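Local coordinates for protein putative polyphosphate kinase 2 (Pseudomonas aeruginosa PAO1, PDB 3CZP) that transfers phosphate from inorganic polyphosphate to AMP, making ADP, and more weakly converts GMP to GDP, as a magnesium-dependent homodimer of two-domain chains, at residues K415-Q418 / M419-F422; N473-R476 / F477-K481. One frame throughout, in Å; residues are numbered along the deposited sequence.

Contact 1. Residues K415-Q418 / M419-F422; sequences KQTQ and MERF
Successive i to i+4 hydrogen bonds join K415-Q418 to M419-F422 over the first turns of helix 415-427, running from M419 N to K415 O through F422 N to Q418 O. Of the four, F422 N to Q418 O is the shortest at 2.8 Å. Two side-chain pairs follow the same spacing. Q418 sends CG anti to its backbone N (chi1 -159°) and stays extended, which lays it alongside F422; its CG sits over one ring face, offset toward the rim and 4.0 Å from the F422 centroid, a CH-pi contact, while amide and ring stack with planes 11° apart. T417 and R421 likewise lie side by side, and the T417 methyl CG2 covers one face of the guanidinium, 3.7 Å from R421 NE. The selenomethionine M419 bends at its last torsion and brings CE back to 3.2 Å from Q416 O. The buried polar ends bond elsewhere: Q418 OE1 to R443 and NE2 to the carbonyl of D309, R421 to the carbonyls of A310 and A472. F422 meets W440 edge-to-face. The helix, following strand 404-412, is thereby tied to the loop after strand 300-307, which has the P-loop (Walker A) sequence pattern, the loop after strand 467-471, and, through Q418 and W446, helix 446-460.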
loop_
_atom_site.group_PDB
_atom_site.type_symbol
_atom_site.label_atom_id
_atom_site.label_comp_id
_atom_site.label_asym_id
_atom_site.label_seq_id
_atom_site.Cartn_x
_atom_site.Cartn_y
_atom_site.Cartn_z
ATOM N N LYS A 415 17.268 -26.528 -25.288
ATOM C CA LYS A 415 18.569 -25.956 -24.873
ATOM C C LYS A 415 19.258 -25.294 -26.050
ATOM O O LYS A 415 19.943 -24.279 -25.905
ATOM C CB LYS A 415 19.522 -27.055 -24.350
ATOM C CG LYS A 415 19.056 -27.870 -23.155
ATOM C CD LYS A 415 20.123 -28.924 -22.786
ATOM C CE LYS A 415 19.571 -30.135 -22.034
ATOM N NZ LYS A 415 20.673 -31.177 -21.865
ATOM N N GLN A 416 19.073 -25.926 -27.205
ATOM C CA GLN A 416 19.665 -25.538 -28.467
ATOM C C GLN A 416 19.092 -24.202 -28.932
ATOM O O GLN A 416 19.836 -23.327 -29.351
ATOM C CB GLN A 416 19.421 -26.637 -29.537
ATOM C CG GLN A 416 20.216 -28.014 -29.363
ATOM C CD GLN A 416 19.524 -29.019 -28.406
ATOM O OE1 GLN A 416 18.536 -28.696 -27.751
ATOM N NE2 GLN A 416 20.040 -30.228 -28.345
ATOM N N THR A 417 17.774 -24.053 -28.845
ATOM C CA THR A 417 17.085 -22.772 -29.160
ATOM C C THR A 417 17.409 -21.656 -28.154
ATOM O O THR A 417 17.611 -20.490 -28.526
ATOM C CB THR A 417 15.558 -22.978 -29.238
ATOM O OG1 THR A 417 15.267 -23.771 -30.391
ATOM C CG2 THR A 417 14.802 -21.654 -29.314
ATOM N N GLN A 418 17.523 -22.013 -26.885
ATOM C CA GLN A 418 17.956 -21.045 -25.907
ATOM C C GLN A 418 19.257 -20.420 -26.334
ATOM O O GLN A 418 19.374 -19.205 -26.360
ATOM C CB GLN A 418 18.158 -21.691 -24.548
ATOM C CG GLN A 418 18.116 -20.688 -23.443
ATOM C CD GLN A 418 18.303 -21.321 -22.125
ATOM O OE1 GLN A 418 19.308 -21.983 -21.913
ATOM N NE2 GLN A 418 17.321 -21.171 -21.215
HETATM N N MSE A 419 20.240 -21.250 -26.675
HETATM C CA MSE A 419 21.550 -20.752 -27.004
HETATM C C MSE A 419 21.615 -19.862 -28.254
HETATM O O MSE A 419 22.426 -18.921 -28.294
HETATM C CB MSE A 419 22.485 -21.920 -27.216
HETATM C CG MSE A 419 23.877 -21.545 -27.597
HETATM SE SE MSE A 419 24.565 -23.215 -28.302
HETATM C CE MSE A 419 22.973 -23.914 -29.307
ATOM N N GLU A 420 20.819 -20.207 -29.272
ATOM C CA GLU A 420 20.613 -19.373 -30.461
ATOM C C GLU A 420 20.122 -18.013 -30.030
ATOM O O GLU A 420 20.554 -16.983 -30.549
ATOM C CB GLU A 420 19.532 -19.968 -31.360
ATOM C CG GLU A 420 19.958 -21.170 -32.189
ATOM C CD GLU A 420 18.755 -21.814 -32.914
ATOM O OE1 GLU A 420 17.577 -21.532 -32.557
ATOM O OE2 GLU A 420 18.981 -22.587 -33.832
ATOM N N ARG A 421 19.195 -18.006 -29.081
ATOM C CA ARG A 421 18.631 -16.748 -28.639
ATOM C C ARG A 421 19.633 -15.971 -27.774
ATOM O O ARG A 421 19.667 -14.749 -27.832
ATOM C CB ARG A 421 17.278 -16.996 -27.945
ATOM C CG ARG A 421 16.224 -17.615 -28.923
ATOM C CD ARG A 421 14.784 -17.536 -28.367
ATOM N NE ARG A 421 13.801 -18.083 -29.300
ATOM C CZ ARG A 421 12.539 -18.354 -28.985
ATOM N NH1 ARG A 421 12.073 -18.091 -27.773
ATOM N NH2 ARG A 421 11.711 -18.827 -29.889
ATOM N N PHE A 422 20.480 -16.684 -27.023
ATOM C CA PHE A 422 21.511 -16.042 -26.193
ATOM C C PHE A 422 22.574 -15.403 -27.074
ATOM O O PHE A 422 23.098 -14.354 -26.735
ATOM C CB PHE A 422 22.144 -17.041 -25.219
ATOM C CG PHE A 422 21.337 -17.295 -23.951
ATOM C CD1 PHE A 422 19.998 -16.929 -23.832
ATOM C CD2 PHE A 422 21.934 -17.951 -22.877
ATOM C CE1 PHE A 422 19.285 -17.197 -22.656
ATOM C CE2 PHE A 422 21.234 -18.218 -21.712
ATOM C CZ PHE A 422 19.903 -17.835 -21.599
#

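Contact 2. Residues N473-R476 / F477-K481; sequences NDKR and FARVK
D474 caps the first turn of helix 475-496, and from its carbonyl onward the backbone settles into i to i+4 hydrogen bonds, A478 N to D474 O, R479 N to K475 O and V480 N to R476 O. The cap itself is a side-chain bond: D474 OD2 accepts from F477 N at 3.0 Å, with an N-H...O angle of 145°, the donor standing above the carboxylate plane. With CG anti to the backbone N (chi1 -179°), the D474 carboxylate reaches forward to the amide of F477. Its side chain crosses that of F477 at about a right angle, and OD2 also lies 3.4 Å from F477 CB. The F477 side chain leads away from the aspartate and touches E471 and Q269. One turn on from K475, R479 runs extended past the K475 carbonyl, its CG 3.2 Å from K475 O, and lays one face of its guanidinium over K475 CB, which is 4.1 Å from R479 CZ and offset toward the rim. K475 bends at its second torsion, and its NZ remains 5.3 Å from R479 NH2. R479 NH1 is held by the hydroxyl of Y276 on helix 273-292, and V480 and R476 touch the same tyrosine. On the sheet side, A478 packs on V470 of strand 467-471. D474 OD2 thus serves two backbone donors, F477 N and L271 N, and fastens the segment leading into helix 273-292 to the start of helix 475-496. A negative carboxylate at this N-terminus would also be favoured by the helix dipole, whereas K475 and R479, with R319 close to R479, may concentrate positive charge beside the cap.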
loop_
_atom_site.group_PDB
_atom_site.type_symbol
_atom_site.label_atom_id
_atom_site.label_comp_id
_atom_site.label_asym_id
_atom_site.label_seq_id
_atom_site.Cartn_x
_atom_site.Cartn_y
_atom_site.Cartn_z
ATOM N N ASN A 473 9.652 -22.519 -29.140
ATOM C CA ASN A 473 10.782 -22.421 -30.056
ATOM C C ASN A 473 10.517 -21.473 -31.250
ATOM O O ASN A 473 11.451 -20.872 -31.762
ATOM C CB ASN A 473 11.163 -23.802 -30.635
ATOM C CG ASN A 473 12.074 -24.618 -29.726
ATOM O OD1 ASN A 473 12.324 -24.239 -28.599
ATOM N ND2 ASN A 473 12.568 -25.783 -30.240
ATOM N N ASP A 474 9.259 -21.446 -31.714
ATOM C CA ASP A 474 8.781 -20.559 -32.769
ATOM C C ASP A 474 7.937 -19.497 -32.110
ATOM O O ASP A 474 6.845 -19.780 -31.600
ATOM C CB ASP A 474 7.924 -21.312 -33.817
ATOM C CG ASP A 474 7.439 -20.393 -34.941
ATOM O OD1 ASP A 474 8.285 -19.764 -35.592
ATOM O OD2 ASP A 474 6.220 -20.259 -35.166
ATOM N N LYS A 475 8.461 -18.282 -32.075
ATOM C CA LYS A 475 7.772 -17.133 -31.473
ATOM C C LYS A 475 6.359 -16.912 -32.003
ATOM O O LYS A 475 5.456 -16.516 -31.250
ATOM C CB LYS A 475 8.600 -15.843 -31.642
ATOM C CG LYS A 475 9.663 -15.623 -30.542
ATOM C CD LYS A 475 10.971 -14.947 -31.119
ATOM C CE LYS A 475 11.971 -14.622 -30.017
ATOM N NZ LYS A 475 12.963 -13.602 -30.446
ATOM N N ARG A 476 6.164 -17.157 -33.295
ATOM C CA ARG A 476 4.903 -16.851 -33.939
ATOM C C ARG A 476 3.803 -17.763 -33.410
ATOM O O ARG A 476 2.698 -17.307 -33.073
ATOM C CB ARG A 476 5.051 -16.996 -35.445
ATOM C CG ARG A 476 6.006 -16.014 -36.073
ATOM C CD ARG A 476 6.007 -16.168 -37.568
ATOM N NE ARG A 476 6.616 -15.010 -38.200
ATOM C CZ ARG A 476 7.734 -15.013 -38.911
ATOM N NH1 ARG A 476 8.406 -16.136 -39.166
ATOM N NH2 ARG A 476 8.171 -13.872 -39.427
ATOM N N PHE A 477 4.129 -19.053 -33.321
ATOM C CA PHE A 477 3.205 -20.097 -32.829
ATOM C C PHE A 477 2.879 -19.797 -31.371
ATOM O O PHE A 477 1.703 -19.721 -30.974
ATOM C CB PHE A 477 3.870 -21.491 -33.000
ATOM C CG PHE A 477 3.077 -22.637 -32.420
ATOM C CD1 PHE A 477 2.192 -23.360 -33.218
ATOM C CD2 PHE A 477 3.204 -22.990 -31.081
ATOM C CE1 PHE A 477 1.460 -24.413 -32.709
ATOM C CE2 PHE A 477 2.447 -24.051 -30.542
ATOM C CZ PHE A 477 1.568 -24.758 -31.367
ATOM N N ALA A 478 3.939 -19.581 -30.590
ATOM C CA ALA A 478 3.835 -19.215 -29.167
ATOM C C ALA A 478 2.903 -18.011 -28.933
ATOM O O ALA A 478 1.972 -18.066 -28.099
ATOM C CB ALA A 478 5.237 -18.944 -28.576
ATOM N N ARG A 479 3.124 -16.920 -29.667
ATOM C CA ARG A 479 2.283 -15.733 -29.486
ATOM C C ARG A 479 0.786 -15.974 -29.704
ATOM O O ARG A 479 -0.057 -15.530 -28.905
ATOM C CB ARG A 479 2.758 -14.572 -30.345
ATOM C CG ARG A 479 4.109 -13.965 -29.917
ATOM C CD ARG A 479 4.704 -13.213 -31.090
ATOM N NE ARG A 479 6.038 -12.704 -30.766
ATOM C CZ ARG A 479 6.844 -12.118 -31.661
ATOM N NH1 ARG A 479 6.436 -11.935 -32.909
ATOM N NH2 ARG A 479 8.052 -11.686 -31.305
ATOM N N VAL A 480 0.454 -16.658 -30.788
ATOM C CA VAL A 480 -0.945 -16.905 -31.140
ATOM C C VAL A 480 -1.588 -17.842 -30.134
ATOM O O VAL A 480 -2.703 -17.632 -29.715
ATOM C CB VAL A 480 -1.067 -17.446 -32.605
ATOM C CG1 VAL A 480 -2.498 -17.809 -32.908
ATOM C CG2 VAL A 480 -0.495 -16.379 -33.585
ATOM N N LYS A 481 -0.867 -18.866 -29.716
ATOM C CA LYS A 481 -1.355 -19.794 -28.696
ATOM C C LYS A 481 -1.678 -19.088 -27.344
ATOM O O LYS A 481 -2.714 -19.345 -26.721
ATOM C CB LYS A 481 -0.342 -20.923 -28.517
ATOM C CG LYS A 481 -0.696 -21.902 -27.451
ATOM C CD LYS A 481 0.131 -23.154 -27.513
ATOM C CE LYS A 481 -0.436 -24.255 -26.571
ATOM N NZ LYS A 481 0.026 -25.625 -26.941
#

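Contacts 1 and 2 lie in series along the chain, their centres about 16 Å apart, at the starts of the helices that follow strands 404-412 and 467-471, neighbours in the parallel sheet of the second PPK2 domain. They meet directly: R421 NH2 of contact 1 approaches N473 O of contact 2 at 2.8 Å, a weak hydrogen bond, and R421 NH2 lies 3.9 Å from K475 CG. D414, just before contact 1, accepts from N473 ND2 and from T417 N, bridging both. Through Q418 and R421, contact 1 also reaches carbonyls of the loop matching the Walker A pattern. The first PPK2 domain seems catalytically inactive, so both contacts belong to the probable catalytic half.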